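Local coordinates for ALBA-Domain Protein (Trypanosoma brucei, PDB 7DL8), which probably binds RNA through its Alba domain, at residues 10-15 / 35-40; 65-70 / 88-93; 14-19 / 50-55. One frame throughout, in Å; residues are numbered along the deposited sequence.

Contact 1 (10-15 / 35-40); sequences PRNSVR and DGEKEV
Three charged side chains, Arg11, Asp35 and Glu37, form a salt-bridge network where the chain enters strand 13-16 and leaves helix 22-34. Residues 10-13 make a type I beta turn just before the strand. Asp35 is the first residue past the helix, and Glu37 follows on the way to strand 39-45.

Arg11 reaches across with CG anti to the backbone N (chi1 -178°) and a chain extended as far as NE. Its CB and CG pass Glu37 OE2 at the margin of contact. CD runs closer, 3.4 Å from Glu37 OE2. Arg11 NE is 4.0 Å from Glu37 OE2, and CZ sits between the two acids. At the tip the two terminal nitrogens part. NH1 donates to Glu37 OE2 at 2.7 Å, a moderately bent bond (142°). The oxygen lies near the guanidinium plane and uses its anti lone pair, the one turned away from OE1. NH2 meets Asp35 OD2 at 2.8 Å, but this hydrogen bond is weak and strongly bent. The carboxylate of Asp35 stands almost perpendicular to the guanidinium.

Glu37 arrives with its chain bent at chi2 (-72°). The bend brings OE1 to 3.3 Å from Asn12 CB. Asn12 points toward the 35-40 segment, and its ND2 gives a weak hydrogen bond to Glu39 O at 3.2 Å. Its carbonyl O receives a CA-H...O contact from Val40. Deeper in, Val14 CG2 rests on Val40 CG1 at 3.7 Å, and both valines also touch helix 22-34. The contact thus ties together the two parallel strands of a beta-alpha-beta unit at the end where strand 39-45 begins.

One arginine is shared by two carboxylates, which probably favours the ionised form of both acids.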
ATOM      1  N   PRO A  10     -18.366 -17.023   5.387  1.00 53.10           N
ATOM      2  CA  PRO A  10     -18.658 -18.269   4.669  1.00 52.56           C
ATOM      3  C   PRO A  10     -17.395 -18.887   4.084  1.00 49.32           C
ATOM      4  O   PRO A  10     -16.336 -18.263   3.998  1.00 53.86           O
ATOM      5  CB  PRO A  10     -19.632 -17.829   3.570  1.00 55.48           C
ATOM      6  CG  PRO A  10     -20.228 -16.555   4.080  1.00 55.83           C
ATOM      7  CD  PRO A  10     -19.130 -15.885   4.849  1.00 49.06           C
ATOM      8  N   ARG A  11     -17.526 -20.153   3.680  1.00 49.69           N
ATOM      9  CA  ARG A  11     -16.377 -20.885   3.157  1.00 52.82           C
ATOM     10  C   ARG A  11     -15.872 -20.274   1.855  1.00 49.85           C
ATOM     11  O   ARG A  11     -14.662 -20.238   1.607  1.00 50.09           O
ATOM     12  CB  ARG A  11     -16.734 -22.358   2.950  1.00 52.75           C
ATOM     13  CG  ARG A  11     -15.570 -23.202   2.450  1.00 46.75           C
ATOM     14  CD  ARG A  11     -16.031 -24.555   1.935  1.00 52.07           C
ATOM     15  NE  ARG A  11     -14.925 -25.325   1.369  1.00 57.33           N
ATOM     16  CZ  ARG A  11     -14.883 -25.767   0.116  1.00 55.05           C
ATOM     17  NH1 ARG A  11     -15.888 -25.521  -0.711  1.00 49.74           N
ATOM     18  NH2 ARG A  11     -13.833 -26.457  -0.309  1.00 63.26           N
ATOM     19  N   ASN A  12     -16.783 -19.783   1.013  1.00 48.21           N
ATOM     20  CA  ASN A  12     -16.423 -19.225  -0.285  1.00 52.30           C
ATOM     21  C   ASN A  12     -16.130 -17.731  -0.223  1.00 51.66           C
ATOM     22  O   ASN A  12     -16.329 -17.020  -1.217  1.00 55.35           O
ATOM     23  CB  ASN A  12     -17.527 -19.508  -1.305  1.00 45.81           C
ATOM     24  CG  ASN A  12     -18.858 -18.908  -0.905  1.00 44.45           C
ATOM     25  OD1 ASN A  12     -19.050 -18.500   0.241  1.00 53.88           O
ATOM     26  ND2 ASN A  12     -19.785 -18.842  -1.851  1.00 45.98           N
ATOM     27  N   SER A  13     -15.662 -17.236   0.920  1.00 45.85           N
ATOM     28  CA  SER A  13     -15.297 -15.835   1.080  1.00 47.99           C
ATOM     29  C   SER A  13     -13.846 -15.775   1.529  1.00 48.55           C
ATOM     30  O   SER A  13     -13.505 -16.270   2.609  1.00 55.69           O
ATOM     31  CB  SER A  13     -16.212 -15.135   2.087  1.00 51.03           C
ATOM     32  OG  SER A  13     -15.592 -13.981   2.626  1.00 55.18           O
ATOM     33  N   VAL A  14     -13.000 -15.165   0.706  1.00 45.90           N
ATOM     34  CA  VAL A  14     -11.574 -15.030   0.971  1.00 48.03           C
ATOM     35  C   VAL A  14     -11.303 -13.581   1.344  1.00 51.19           C
ATOM     36  O   VAL A  14     -11.557 -12.669   0.548  1.00 54.34           O
ATOM     37  CB  VAL A  14     -10.728 -15.460  -0.238  1.00 45.39           C
ATOM     38  CG1 VAL A  14      -9.244 -15.312   0.068  1.00 38.19           C
ATOM     39  CG2 VAL A  14     -11.059 -16.888  -0.636  1.00 40.92           C
ATOM     40  N   ARG A  15     -10.785 -13.368   2.551  1.00 46.82           N
ATOM     41  CA  ARG A  15     -10.479 -12.033   3.049  1.00 41.61           C
ATOM     42  C   ARG A  15      -8.995 -11.772   2.828  1.00 46.20           C
ATOM     43  O   ARG A  15      -8.143 -12.415   3.452  1.00 46.43           O
ATOM     44  CB  ARG A  15     -10.851 -11.908   4.525  1.00 39.06           C
ATOM     45  CG  ARG A  15     -10.187 -10.737   5.245  1.00 36.54           C
ATOM     46  CD  ARG A  15     -10.709  -9.404   4.740  1.00 38.26           C
ATOM     47  NE  ARG A  15     -11.845  -8.935   5.528  1.00 57.93           N
ATOM     48  CZ  ARG A  15     -13.095  -8.902   5.083  1.00 61.06           C
ATOM     49  NH1 ARG A  15     -14.071  -8.460   5.863  1.00 60.61           N
ATOM     50  NH2 ARG A  15     -13.370  -9.316   3.855  1.00 67.96           N
ATOM     51  N   ASP A  35     -13.192 -27.058  -5.993  1.00 49.23           N
ATOM     52  CA  ASP A  35     -13.859 -27.948  -5.045  1.00 52.17           C
ATOM     53  C   ASP A  35     -15.336 -27.603  -4.865  1.00 61.80           C
ATOM     54  O   ASP A  35     -15.854 -27.619  -3.745  1.00 73.22           O
ATOM     55  CB  ASP A  35     -13.131 -27.925  -3.704  1.00 60.24           C
ATOM     56  CG  ASP A  35     -13.566 -29.050  -2.780  1.00 70.71           C
ATOM     57  OD1 ASP A  35     -14.152 -30.035  -3.274  1.00 72.26           O
ATOM     58  OD2 ASP A  35     -13.322 -28.946  -1.559  1.00 73.00           O
ATOM     59  N   GLY A  36     -16.044 -27.273  -5.946  1.00 59.12           N
ATOM     60  CA  GLY A  36     -17.487 -27.188  -5.928  1.00 61.92           C
ATOM     61  C   GLY A  36     -18.061 -25.783  -5.891  1.00 60.13           C
ATOM     62  O   GLY A  36     -19.177 -25.574  -6.384  1.00 60.88           O
ATOM     63  N   GLU A  37     -17.343 -24.822  -5.313  1.00 54.52           N
ATOM     64  CA  GLU A  37     -17.900 -23.486  -5.135  1.00 53.04           C
ATOM     65  C   GLU A  37     -18.150 -22.824  -6.485  1.00 52.33           C
ATOM     66  O   GLU A  37     -17.271 -22.800  -7.352  1.00 60.61           O
ATOM     67  CB  GLU A  37     -16.965 -22.620  -4.293  1.00 48.79           C
ATOM     68  CG  GLU A  37     -16.684 -23.162  -2.900  1.00 48.11           C
ATOM     69  CD  GLU A  37     -17.871 -23.040  -1.963  1.00 52.91           C
ATOM     70  OE1 GLU A  37     -18.856 -22.361  -2.323  1.00 58.65           O
ATOM     71  OE2 GLU A  37     -17.814 -23.624  -0.860  1.00 54.41           O
ATOM     72  N   LYS A  38     -19.360 -22.288  -6.660  1.00 52.22           N
ATOM     73  CA  LYS A  38     -19.697 -21.593  -7.896  1.00 51.96           C
ATOM     74  C   LYS A  38     -19.088 -20.199  -7.955  1.00 50.83           C
ATOM     75  O   LYS A  38     -18.752 -19.722  -9.045  1.00 52.64           O
ATOM     76  CB  LYS A  38     -21.217 -21.509  -8.054  1.00 52.99           C
ATOM     77  N   GLU A  39     -18.943 -19.533  -6.812  1.00 43.58           N
ATOM     78  CA  GLU A  39     -18.400 -18.185  -6.776  1.00 48.27           C
ATOM     79  C   GLU A  39     -17.605 -17.993  -5.492  1.00 47.61           C
ATOM     80  O   GLU A  39     -17.920 -18.585  -4.456  1.00 46.17           O
ATOM     81  CB  GLU A  39     -19.505 -17.124  -6.885  1.00 50.71           C
ATOM     82  CG  GLU A  39     -20.463 -17.091  -5.707  1.00 59.38           C
ATOM     83  CD  GLU A  39     -21.793 -16.453  -6.056  1.00 72.68           C
ATOM     84  OE1 GLU A  39     -21.957 -16.014  -7.213  1.00 77.16           O
ATOM     85  OE2 GLU A  39     -22.673 -16.389  -5.173  1.00 76.40           O
ATOM     86  N   VAL A  40     -16.559 -17.176  -5.580  1.00 49.69           N
ATOM     87  CA  VAL A  40     -15.723 -16.823  -4.439  1.00 47.15           C
ATOM     88  C   VAL A  40     -15.784 -15.312  -4.256  1.00 52.09           C
ATOM     89  O   VAL A  40     -15.653 -14.558  -5.226  1.00 51.42           O
ATOM     90  CB  VAL A  40     -14.271 -17.298  -4.626  1.00 41.58           C
ATOM     91  CG1 VAL A  40     -13.380 -16.738  -3.527  1.00 36.62           C
ATOM     92  CG2 VAL A  40     -14.209 -18.818  -4.647  1.00 44.84           C
TER

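Contact 2 (65-70 / 88-93); sequences VVVKKI and IEIVVT
Strands 65-76 and 84-94 form an antiparallel hairpin, and residues 65-70 pair with 88-93, with a classic beta bulge at Lys68 and Lys69 opposite Val91. Lys68 N donates to Val91 O at 2.7 Å, and Val91 N returns a nearly straight bond (175°) to Lys69 O. Val66 and Thr93 are a hydrogen-bonded pair.

The tight side carries Val67, Ile70, Ile90 and Val92. Ile70 and Ile90 lie side by side, CG1 against CG1 at 3.9 Å. Ile90 turns its CG2, anti to the backbone N, to Val67 CG1, also at 3.9 Å. Val65 meets Val92 with CB against CB at 3.8 Å. Helix 49-61 packs on this face through Leu59 and Val56, while Ile70 and Ile88 touch their counterparts in a second subunit.

Val66 CG2 comes within 3.2 Å of Thr93 OG1 on the other face, where the lysine ends are loose. The Lys68 chain runs alongside Val91, CD 4.2 Å from Val91 CG1, before its end leads away. Lys69 NZ stays 5.5 Å from Glu89 OE1, so no salt bridge forms.

Backbone bonds and branched apolar side chains hold the pair; the charged lysine ends lie toward solvent and add no bond across it.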
ATOM      1  N   VAL A  65     -10.520 -16.917 -13.843  1.00 50.78           N
ATOM      2  CA  VAL A  65     -11.785 -16.418 -13.326  1.00 46.77           C
ATOM      3  C   VAL A  65     -12.323 -15.334 -14.249  1.00 59.10           C
ATOM      4  O   VAL A  65     -11.612 -14.781 -15.090  1.00 68.56           O
ATOM      5  CB  VAL A  65     -11.657 -15.865 -11.888  1.00 37.29           C
ATOM      6  CG1 VAL A  65     -10.932 -16.857 -10.990  1.00 35.33           C
ATOM      7  CG2 VAL A  65     -10.950 -14.517 -11.897  1.00 34.86           C
ATOM      8  N   VAL A  66     -13.607 -15.041 -14.073  1.00 58.41           N
ATOM      9  CA  VAL A  66     -14.247 -13.871 -14.654  1.00 53.41           C
ATOM     10  C   VAL A  66     -14.941 -13.121 -13.528  1.00 50.95           C
ATOM     11  O   VAL A  66     -15.529 -13.736 -12.631  1.00 51.60           O
ATOM     12  CB  VAL A  66     -15.247 -14.247 -15.768  1.00 50.47           C
ATOM     13  CG1 VAL A  66     -14.502 -14.689 -17.018  1.00 51.93           C
ATOM     14  CG2 VAL A  66     -16.190 -15.339 -15.296  1.00 51.39           C
ATOM     15  N   VAL A  67     -14.858 -11.796 -13.564  1.00 47.72           N
ATOM     16  CA  VAL A  67     -15.438 -10.969 -12.513  1.00 45.41           C
ATOM     17  C   VAL A  67     -16.944 -10.860 -12.748  1.00 49.28           C
ATOM     18  O   VAL A  67     -17.386 -10.442 -13.815  1.00 54.19           O
ATOM     19  CB  VAL A  67     -14.785  -9.581 -12.476  1.00 46.51           C
ATOM     20  CG1 VAL A  67     -15.470  -8.707 -11.440  1.00 40.90           C
ATOM     21  CG2 VAL A  67     -13.299  -9.710 -12.171  1.00 46.68           C
ATOM     22  N   LYS A  68     -17.721 -11.247 -11.737  1.00 44.14           N
ATOM     23  CA  LYS A  68     -19.174 -11.161 -11.823  1.00 49.58           C
ATOM     24  C   LYS A  68     -19.734  -9.892 -11.199  1.00 51.53           C
ATOM     25  O   LYS A  68     -20.769  -9.397 -11.658  1.00 50.30           O
ATOM     26  CB  LYS A  68     -19.813 -12.382 -11.146  1.00 53.25           C
ATOM     27  CG  LYS A  68     -21.336 -12.396 -11.176  1.00 62.35           C
ATOM     28  CD  LYS A  68     -21.908 -13.488 -10.284  1.00 70.33           C
ATOM     29  CE  LYS A  68     -23.428 -13.425 -10.244  1.00 78.13           C
ATOM     30  NZ  LYS A  68     -23.920 -12.143  -9.667  1.00 85.22           N
ATOM     31  N   LYS A  69     -19.058  -9.329 -10.199  1.00 48.30           N
ATOM     32  CA  LYS A  69     -19.568  -8.156  -9.502  1.00 45.63           C
ATOM     33  C   LYS A  69     -18.470  -7.571  -8.628  1.00 46.00           C
ATOM     34  O   LYS A  69     -17.684  -8.311  -8.032  1.00 52.73           O
ATOM     35  CB  LYS A  69     -20.789  -8.515  -8.643  1.00 50.74           C
ATOM     36  CG  LYS A  69     -21.624  -7.324  -8.208  1.00 58.14           C
ATOM     37  CD  LYS A  69     -22.931  -7.778  -7.582  1.00 61.90           C
ATOM     38  CE  LYS A  69     -22.770  -8.029  -6.092  1.00 66.35           C
ATOM     39  NZ  LYS A  69     -23.771  -9.005  -5.580  1.00 70.07           N
ATOM     40  N   ILE A  70     -18.423  -6.241  -8.562  1.00 46.23           N
ATOM     41  CA  ILE A  70     -17.545  -5.514  -7.651  1.00 44.46           C
ATOM     42  C   ILE A  70     -18.389  -4.468  -6.938  1.00 48.96           C
ATOM     43  O   ILE A  70     -19.042  -3.645  -7.592  1.00 58.26           O
ATOM     44  CB  ILE A  70     -16.364  -4.847  -8.378  1.00 43.04           C
ATOM     45  CG1 ILE A  70     -15.581  -5.872  -9.198  1.00 47.90           C
ATOM     46  CG2 ILE A  70     -15.447  -4.163  -7.378  1.00 45.07           C
ATOM     47  CD1 ILE A  70     -14.409  -5.279  -9.954  1.00 49.96           C
ATOM     48  N   ILE A  88     -13.904  -3.365  -0.201  1.00 48.55           N
ATOM     49  CA  ILE A  88     -14.192  -3.791  -1.565  1.00 45.88           C
ATOM     50  C   ILE A  88     -14.531  -5.275  -1.533  1.00 49.42           C
ATOM     51  O   ILE A  88     -14.071  -6.015  -0.658  1.00 55.93           O
ATOM     52  CB  ILE A  88     -13.013  -3.509  -2.524  1.00 40.08           C
ATOM     53  CG1 ILE A  88     -13.481  -3.528  -3.981  1.00 35.20           C
ATOM     54  CG2 ILE A  88     -11.886  -4.512  -2.314  1.00 37.20           C
ATOM     55  CD1 ILE A  88     -12.423  -3.088  -4.969  1.00 40.14           C
ATOM     56  N   GLU A  89     -15.369  -5.704  -2.476  1.00 43.33           N
ATOM     57  CA  GLU A  89     -15.776  -7.104  -2.575  1.00 45.52           C
ATOM     58  C   GLU A  89     -15.911  -7.470  -4.047  1.00 47.63           C
ATOM     59  O   GLU A  89     -16.774  -6.930  -4.745  1.00 40.02           O
ATOM     60  CB  GLU A  89     -17.085  -7.362  -1.829  1.00 45.04           C
ATOM     61  CG  GLU A  89     -17.513  -8.821  -1.837  1.00 59.65           C
ATOM     62  CD  GLU A  89     -18.818  -9.054  -1.103  1.00 69.80           C
ATOM     63  OE1 GLU A  89     -19.886  -8.754  -1.678  1.00 68.43           O
ATOM     64  OE2 GLU A  89     -18.774  -9.538   0.047  1.00 74.08           O
ATOM     65  N   ILE A  90     -15.057  -8.378  -4.514  1.00 45.51           N
ATOM     66  CA  ILE A  90     -15.065  -8.846  -5.895  1.00 44.06           C
ATOM     67  C   ILE A  90     -15.575 -10.280  -5.917  1.00 50.42           C
ATOM     68  O   ILE A  90     -15.049 -11.146  -5.208  1.00 51.39           O
ATOM     69  CB  ILE A  90     -13.666  -8.752  -6.530  1.00 44.48           C
ATOM     70  CG1 ILE A  90     -13.147  -7.315  -6.462  1.00 47.40           C
ATOM     71  CG2 ILE A  90     -13.699  -9.247  -7.968  1.00 43.07           C
ATOM     72  CD1 ILE A  90     -11.703  -7.208  -6.020  1.00 46.51           C
ATOM     73  N   VAL A  91     -16.602 -10.527  -6.725  1.00 48.59           N
ATOM     74  CA  VAL A  91     -17.170 -11.859  -6.897  1.00 44.71           C
ATOM     75  C   VAL A  91     -16.609 -12.443  -8.185  1.00 49.24           C
ATOM     76  O   VAL A  91     -16.797 -11.875  -9.268  1.00 44.80           O
ATOM     77  CB  VAL A  91     -18.705 -11.816  -6.936  1.00 49.83           C
ATOM     78  CG1 VAL A  91     -19.275 -13.222  -7.055  1.00 48.34           C
ATOM     79  CG2 VAL A  91     -19.248 -11.113  -5.701  1.00 36.99           C
ATOM     80  N   VAL A  92     -15.922 -13.579  -8.075  1.00 53.75           N
ATOM     81  CA  VAL A  92     -15.315 -14.242  -9.221  1.00 46.97           C
ATOM     82  C   VAL A  92     -15.947 -15.615  -9.391  1.00 50.81           C
ATOM     83  O   VAL A  92     -16.298 -16.279  -8.410  1.00 49.32           O
ATOM     84  CB  VAL A  92     -13.782 -14.357  -9.068  1.00 44.82           C
ATOM     85  CG1 VAL A  92     -13.160 -12.978  -8.914  1.00 40.58           C
ATOM     86  CG2 VAL A  92     -13.419 -15.242  -7.881  1.00 37.53           C
ATOM     87  N   THR A  93     -16.112 -16.026 -10.646  1.00 53.40           N
ATOM     88  CA  THR A  93     -16.581 -17.356 -11.002  1.00 50.22           C
ATOM     89  C   THR A  93     -15.579 -17.985 -11.959  1.00 50.94           C
ATOM     90  O   THR A  93     -14.634 -17.337 -12.416  1.00 51.02           O
ATOM     91  CB  THR A  93     -17.978 -17.323 -11.639  1.00 53.43           C
ATOM     92  OG1 THR A  93     -17.899 -16.741 -12.946  1.00 55.83           O
ATOM     93  CG2 THR A  93     -18.943 -16.514 -10.782  1.00 49.80           C
TER

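Contact 3 (14-19 / 50-55); sequences VRVGYR and NEAVSV
Strand 14-16 passes helix 50-55 with its axis 8.8 Å away and the two N-to-C directions 125° apart, and the backbones come nearest at Val16 and Ala52, whose CA atoms are 5.6 Å from each other. No hydrogen bond joins the two segments. Val16 carries the contact. Its CB points toward the helix, and its two methyl groups divide the work.

CG1, anti to the backbone N (chi1 178°), lies against Glu51. The Glu51 chain passes across this methyl, CG first and then CD, which is 3.6 Å from Val16 CG1. Glu51 can lie there because its CG is also anti to the backbone N and its chain is extended beyond. The two side chains cross obliquely.

CG2 turns the other way, beside its own backbone N. It meets Ala52 and reaches Val55 CG2 at 4.2 Å. The Ala52 methyl lies beside the valine, CB to CB at 4.1 Å.

In the Alba fold both helices 22-34 and 49-61 pack against the sheet. Val16 lies between them, on the outermost strand within this chain. It touches Phe25 of helix 22-34 as well as this second helix, and Val42 of the neighbouring strand. Ala52 also touches Ala44 on that strand.

After Val16 comes Gly17. The Glu51 carboxylate ends near its carbonyl, with OE2 3.6 Å from Gly17 O. Both are acceptor oxygens, so an ionised carboxylate makes no hydrogen bond here and is probably mildly repelled. Farther along the helix, Val53 and Ser54 pack on Asp86 of a second subunit.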
ATOM      1  N   VAL A  14     -13.000 -15.165   0.706  1.00 45.90           N
ATOM      2  CA  VAL A  14     -11.574 -15.030   0.971  1.00 48.03           C
ATOM      3  C   VAL A  14     -11.303 -13.581   1.344  1.00 51.19           C
ATOM      4  O   VAL A  14     -11.557 -12.669   0.548  1.00 54.34           O
ATOM      5  CB  VAL A  14     -10.728 -15.460  -0.238  1.00 45.39           C
ATOM      6  CG1 VAL A  14      -9.244 -15.312   0.068  1.00 38.19           C
ATOM      7  CG2 VAL A  14     -11.059 -16.888  -0.636  1.00 40.92           C
ATOM      8  N   ARG A  15     -10.785 -13.368   2.551  1.00 46.82           N
ATOM      9  CA  ARG A  15     -10.479 -12.033   3.049  1.00 41.61           C
ATOM     10  C   ARG A  15      -8.995 -11.772   2.828  1.00 46.20           C
ATOM     11  O   ARG A  15      -8.143 -12.415   3.452  1.00 46.43           O
ATOM     12  CB  ARG A  15     -10.851 -11.908   4.525  1.00 39.06           C
ATOM     13  CG  ARG A  15     -10.187 -10.737   5.245  1.00 36.54           C
ATOM     14  CD  ARG A  15     -10.709  -9.404   4.740  1.00 38.26           C
ATOM     15  NE  ARG A  15     -11.845  -8.935   5.528  1.00 57.93           N
ATOM     16  CZ  ARG A  15     -13.095  -8.902   5.083  1.00 61.06           C
ATOM     17  NH1 ARG A  15     -14.071  -8.460   5.863  1.00 60.61           N
ATOM     18  NH2 ARG A  15     -13.370  -9.316   3.855  1.00 67.96           N
ATOM     19  N   VAL A  16      -8.687 -10.839   1.932  1.00 46.64           N
ATOM     20  CA  VAL A  16      -7.302 -10.493   1.639  1.00 46.90           C
ATOM     21  C   VAL A  16      -6.808  -9.537   2.714  1.00 50.41           C
ATOM     22  O   VAL A  16      -7.451  -8.521   3.006  1.00 58.33           O
ATOM     23  CB  VAL A  16      -7.174  -9.880   0.236  1.00 41.79           C
ATOM     24  CG1 VAL A  16      -5.734  -9.471  -0.031  1.00 37.77           C
ATOM     25  CG2 VAL A  16      -7.652 -10.870  -0.814  1.00 38.84           C
ATOM     26  N   GLY A  17      -5.665  -9.860   3.302  1.00 52.18           N
ATOM     27  CA  GLY A  17      -5.157  -9.112   4.426  1.00 51.19           C
ATOM     28  C   GLY A  17      -3.688  -9.387   4.636  1.00 54.09           C
ATOM     29  O   GLY A  17      -3.018  -9.984   3.790  1.00 58.12           O
ATOM     30  N   TYR A  18      -3.194  -8.946   5.790  1.00 57.91           N
ATOM     31  CA  TYR A  18      -1.776  -9.047   6.093  1.00 53.36           C
ATOM     32  C   TYR A  18      -1.409 -10.402   6.674  1.00 49.17           C
ATOM     33  O   TYR A  18      -0.220 -10.730   6.739  1.00 42.11           O
ATOM     34  CB  TYR A  18      -1.387  -7.969   7.106  1.00 50.61           C
ATOM     35  CG  TYR A  18      -1.969  -8.249   8.477  1.00 58.18           C
ATOM     36  CD1 TYR A  18      -3.326  -8.077   8.725  1.00 66.98           C
ATOM     37  CD2 TYR A  18      -1.172  -8.720   9.513  1.00 59.32           C
ATOM     38  CE1 TYR A  18      -3.870  -8.349   9.966  1.00 69.85           C
ATOM     39  CE2 TYR A  18      -1.708  -8.995  10.761  1.00 65.70           C
ATOM     40  CZ  TYR A  18      -3.057  -8.802  10.981  1.00 71.20           C
ATOM     41  OH  TYR A  18      -3.599  -9.070  12.218  1.00 74.48           O
ATOM     42  N   ARG A  19      -2.396 -11.188   7.109  1.00 51.10           N
ATOM     43  CA  ARG A  19      -2.154 -12.531   7.619  1.00 52.23           C
ATOM     44  C   ARG A  19      -1.794 -13.521   6.520  1.00 55.01           C
ATOM     45  O   ARG A  19      -1.626 -14.713   6.811  1.00 53.74           O
ATOM     46  CB  ARG A  19      -3.389 -13.028   8.373  1.00 56.82           C
ATOM     47  CG  ARG A  19      -3.927 -12.049   9.405  1.00 61.97           C
ATOM     48  CD  ARG A  19      -3.328 -12.306  10.775  1.00 67.19           C
ATOM     49  NE  ARG A  19      -4.256 -13.020  11.647  1.00 72.72           N
ATOM     50  CZ  ARG A  19      -3.881 -13.804  12.651  1.00 74.70           C
ATOM     51  NH1 ARG A  19      -2.593 -13.979  12.913  1.00 71.56           N
ATOM     52  NH2 ARG A  19      -4.795 -14.415  13.394  1.00 77.61           N
ATOM     53  N   ASN A  50      -6.317  -2.464  -2.412  1.00 45.09           N
ATOM     54  CA  ASN A  50      -5.517  -2.612  -3.625  1.00 47.85           C
ATOM     55  C   ASN A  50      -4.974  -4.031  -3.751  1.00 47.54           C
ATOM     56  O   ASN A  50      -4.923  -4.590  -4.853  1.00 42.38           O
ATOM     57  CB  ASN A  50      -4.388  -1.578  -3.655  1.00 49.44           C
ATOM     58  CG  ASN A  50      -3.298  -1.868  -2.647  1.00 58.46           C
ATOM     59  OD1 ASN A  50      -3.570  -2.094  -1.470  1.00 62.27           O
ATOM     60  ND2 ASN A  50      -2.052  -1.861  -3.107  1.00 63.51           N
ATOM     61  N   GLU A  51      -4.555  -4.628  -2.631  1.00 46.45           N
ATOM     62  CA  GLU A  51      -4.034  -5.990  -2.662  1.00 47.19           C
ATOM     63  C   GLU A  51      -5.105  -6.989  -3.087  1.00 47.39           C
ATOM     64  O   GLU A  51      -4.797  -7.977  -3.763  1.00 48.18           O
ATOM     65  CB  GLU A  51      -3.470  -6.361  -1.288  1.00 52.66           C
ATOM     66  CG  GLU A  51      -2.756  -7.701  -1.232  1.00 60.92           C
ATOM     67  CD  GLU A  51      -2.409  -8.116   0.189  1.00 65.03           C
ATOM     68  OE1 GLU A  51      -2.449  -7.250   1.088  1.00 68.53           O
ATOM     69  OE2 GLU A  51      -2.101  -9.307   0.406  1.00 65.64           O
ATOM     70  N   ALA A  52      -6.363  -6.750  -2.704  1.00 51.14           N
ATOM     71  CA  ALA A  52      -7.453  -7.594  -3.186  1.00 46.61           C
ATOM     72  C   ALA A  52      -7.632  -7.465  -4.692  1.00 51.81           C
ATOM     73  O   ALA A  52      -8.021  -8.434  -5.354  1.00 50.64           O
ATOM     74  CB  ALA A  52      -8.754  -7.243  -2.469  1.00 38.29           C
ATOM     75  N   VAL A  53      -7.367  -6.280  -5.244  1.00 50.90           N
ATOM     76  CA  VAL A  53      -7.467  -6.091  -6.687  1.00 46.95           C
ATOM     77  C   VAL A  53      -6.344  -6.835  -7.396  1.00 49.79           C
ATOM     78  O   VAL A  53      -6.545  -7.422  -8.467  1.00 49.05           O
ATOM     79  CB  VAL A  53      -7.460  -4.588  -7.025  1.00 46.91           C
ATOM     80  CG1 VAL A  53      -7.278  -4.369  -8.521  1.00 45.44           C
ATOM     81  CG2 VAL A  53      -8.743  -3.930  -6.539  1.00 46.48           C
ATOM     82  N   SER A  54      -5.148  -6.846  -6.801  1.00 51.15           N
ATOM     83  CA  SER A  54      -4.033  -7.570  -7.399  1.00 49.51           C
ATOM     84  C   SER A  54      -4.264  -9.076  -7.381  1.00 38.78           C
ATOM     85  O   SER A  54      -3.827  -9.777  -8.300  1.00 48.67           O
ATOM     86  CB  SER A  54      -2.734  -7.222  -6.672  1.00 54.93           C
ATOM     87  OG  SER A  54      -1.754  -8.230  -6.861  1.00 65.08           O
ATOM     88  N   VAL A  55      -4.952  -9.586  -6.357  1.00 44.65           N
ATOM     89  CA  VAL A  55      -5.269 -11.011  -6.313  1.00 47.01           C
ATOM     90  C   VAL A  55      -6.196 -11.387  -7.463  1.00 47.04           C
ATOM     91  O   VAL A  55      -6.021 -12.429  -8.108  1.00 49.66           O
ATOM     92  CB  VAL A  55      -5.878 -11.380  -4.946  1.00 45.70           C
ATOM     93  CG1 VAL A  55      -6.599 -12.717  -5.017  1.00 46.33           C
ATOM     94  CG2 VAL A  55      -4.796 -11.414  -3.877  1.00 37.24           C
TER

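In the fold
Contacts 1 and 3 share Val14 and Arg15 and both start from strand 13-16, outermost within this chain. Contact 1 joins it to the start of the parallel strand 39-45, whereas contact 3 joins it to helix 49-61. Contact 2 pairs the two strands farther across the same sheet. It meets contact 1 where Val40 N probably bonds to Val92 O, and contact 3 where Ile88 and Ile90 pack on helix residues 52-53. Contact 3 is buried and held by van der Waals packing, with no hydrogen bond across it. Contacts 1 and 2 are partly buried: salt bridges mark the outer part of the first, and backbone bonds run through the second. Contacts 2 and 3 both touch the second subunit.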